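Local coordinates for Alpha/beta hydrolase fold protein (Nakamurella multipartita, PDB 4Y7D) that probably acts as a hydrolase of the alpha/beta hydrolase fold, although its substrate is not known, at residues Gly155-Met158 with Leu159-Met162. Sequence-based numbering, arbitrary orientation.
Sequences GRRM and LQLM
Leu159 N donates to Gly155 O over 2.9 Å on the buried flank of this helix turn, and the leucine CG comes down on the same carbonyl, 3.4 Å from Gly155 O. Glycine adds no side chain here, and Leu159 goes on to touch Asn211. The i to i+4 ladder continues with Gln160 N on Arg156 O, Leu161 N on Arg157 O, nearly straight at 167°, and Met162 N on Met158 O. All of this belongs to helix 153-165, one of the helices inserted between strands 124-130 and 242-247 of the central sheet, where alpha/beta hydrolases commonly carry their cap. The exposed side is looser. The Arg156 and Gln160 side chains extend together, guanidinium and amide planes turned 43° apart, with Gln160 NE2 3.5 Å from Arg156 CG. Chi1 of -171° carries the arginine chain opposite its main-chain nitrogen, and a kink at chi3 sets Arg156 NE 2.9 Å from a water in the guanidinium plane. In the conformer described, Gln160 NE2 donates to that water at 2.7 Å, so it bridges both side chains; a second conformer makes this less certain. Further round, the selenomethionines only graze each other, Met158 CG 4.3 Å from Met162 SE.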
ATOM      1  N   GLY A 155      10.606  17.846   9.246  1.00 32.34           N
ATOM      2  CA  GLY A 155      10.500  17.251   7.913  1.00 31.14           C
ATOM      3  C   GLY A 155       9.057  17.082   7.427  1.00 31.13           C
ATOM      4  O   GLY A 155       8.711  17.431   6.261  1.00 29.98           O
ATOM      5  N   ARG A 156       8.226  16.504   8.299  1.00 30.40           N
ATOM      6  CA  ARG A 156       6.790  16.393   8.051  1.00 31.00           C
ATOM      7  C   ARG A 156       6.147  17.743   7.655  1.00 30.18           C
ATOM      8  O   ARG A 156       5.400  17.807   6.653  1.00 29.20           O
ATOM      9  CB  ARG A 156       6.056  15.797   9.278  1.00 33.16           C
ATOM     10  CG  ARG A 156       4.588  15.458   9.016  1.00 36.79           C
ATOM     11  CD  ARG A 156       3.866  14.933  10.263  1.00 40.06           C
ATOM     12  NE  ARG A 156       4.040  15.806  11.439  1.00 45.78           N
ATOM     13  CZ  ARG A 156       4.636  15.473  12.599  1.00 48.16           C
ATOM     14  NH1 ARG A 156       5.155  14.268  12.828  1.00 47.71           N
ATOM     15  NH2 ARG A 156       4.706  16.381  13.564  1.00 51.78           N
ATOM     16  N   ARG A 157       6.421  18.806   8.411  1.00 30.80           N
ATOM     17  CA  ARG A 157       5.863  20.126   8.125  0.60 32.75           C
ATOM     18  C   ARG A 157       6.362  20.671   6.775  1.00 32.48           C
ATOM     19  O   ARG A 157       5.604  21.267   6.002  1.00 31.48           O
ATOM     20  CB  ARG A 157       6.174  21.101   9.276  0.60 36.14           C
ATOM     21  CG  ARG A 157       5.456  20.739  10.577  0.60 38.77           C
ATOM     22  CD  ARG A 157       5.740  21.692  11.734  0.60 42.41           C
ATOM     23  NE  ARG A 157       6.674  21.132  12.720  0.60 45.25           N
ATOM     24  CZ  ARG A 157       7.836  21.680  13.109  0.60 49.77           C
ATOM     25  NH1 ARG A 157       8.281  22.842  12.615  0.60 51.01           N
ATOM     26  NH2 ARG A 157       8.573  21.054  14.029  0.60 51.90           N
HETATM   27  N   MSE A 158       7.635  20.436   6.468  1.00 32.18           N
HETATM   28  CA  MSE A 158       8.175  20.843   5.164  1.00 33.30           C
HETATM   29  C   MSE A 158       7.475  20.128   4.040  1.00 30.70           C
HETATM   30  O   MSE A 158       7.111  20.755   3.066  1.00 30.60           O
HETATM   31  CB  MSE A 158       9.677  20.601   5.088  1.00 35.93           C
HETATM   32  CG  MSE A 158      10.244  21.329   3.888  1.00 40.12           C
HETATM   33 SE   MSE A 158      12.219  21.213   3.994  0.65 47.89          SE
HETATM   34  CE  MSE A 158      12.393  20.977   5.944  1.00 40.51           C
ATOM     35  N   LEU A 159       7.273  18.815   4.155  1.00 28.61           N
ATOM     36  CA  LEU A 159       6.561  18.067   3.104  1.00 27.99           C
ATOM     37  C   LEU A 159       5.141  18.598   2.904  1.00 27.97           C
ATOM     38  O   LEU A 159       4.673  18.696   1.779  1.00 27.79           O
ATOM     39  CB  LEU A 159       6.484  16.572   3.414  1.00 27.50           C
ATOM     40  CG  LEU A 159       7.835  15.847   3.362  1.00 27.53           C
ATOM     41  CD1 LEU A 159       7.722  14.505   4.018  1.00 27.11           C
ATOM     42  CD2 LEU A 159       8.331  15.690   1.937  1.00 28.17           C
ATOM     43  N   GLN A 160       4.459  18.905   4.003  1.00 29.16           N
ATOM     44  CA  GLN A 160       3.110  19.465   3.949  0.60 29.42           C
ATOM     45  C   GLN A 160       3.089  20.796   3.227  1.00 30.57           C
ATOM     46  O   GLN A 160       2.242  21.026   2.368  1.00 29.52           O
ATOM     47  CB  GLN A 160       2.538  19.621   5.359  0.60 30.45           C
ATOM     48  CG  GLN A 160       2.300  18.295   6.071  0.60 31.19           C
ATOM     49  CD  GLN A 160       2.023  18.456   7.557  0.60 33.43           C
ATOM     50  OE1 GLN A 160       2.108  19.567   8.096  0.60 37.16           O
ATOM     51  NE2 GLN A 160       1.697  17.348   8.231  0.60 33.25           N
ATOM     52  N   LEU A 161       4.036  21.676   3.574  1.00 31.50           N
ATOM     53  CA  LEU A 161       4.162  22.955   2.866  1.00 33.01           C
ATOM     54  C   LEU A 161       4.477  22.753   1.405  1.00 31.57           C
ATOM     55  O   LEU A 161       3.922  23.425   0.551  1.00 31.62           O
ATOM     56  CB  LEU A 161       5.245  23.850   3.493  1.00 35.80           C
ATOM     57  CG  LEU A 161       4.988  24.489   4.848  1.00 38.33           C
ATOM     58  CD1 LEU A 161       5.983  25.625   5.056  1.00 40.08           C
ATOM     59  CD2 LEU A 161       3.561  25.034   4.951  1.00 38.82           C
HETATM   60  N   MSE A 162       5.359  21.813   1.078  1.00 30.39           N
HETATM   61  CA  MSE A 162       5.695  21.599  -0.334  1.00 30.34           C
HETATM   62  C   MSE A 162       4.475  21.123  -1.100  1.00 29.20           C
HETATM   63  O   MSE A 162       4.227  21.562  -2.228  1.00 29.77           O
HETATM   64  CB  MSE A 162       6.859  20.607  -0.426  1.00 30.70           C
HETATM   65  CG  MSE A 162       8.170  21.236   0.007  1.00 33.47           C
HETATM   66 SE   MSE A 162       9.635  19.887  -0.099  0.65 36.18          SE
HETATM   67  CE  MSE A 162       9.695  19.815  -2.059  1.00 36.84           C
TER
HETATM   68  O   HOH W   1       2.456  18.172  10.739  1.00 53.39           O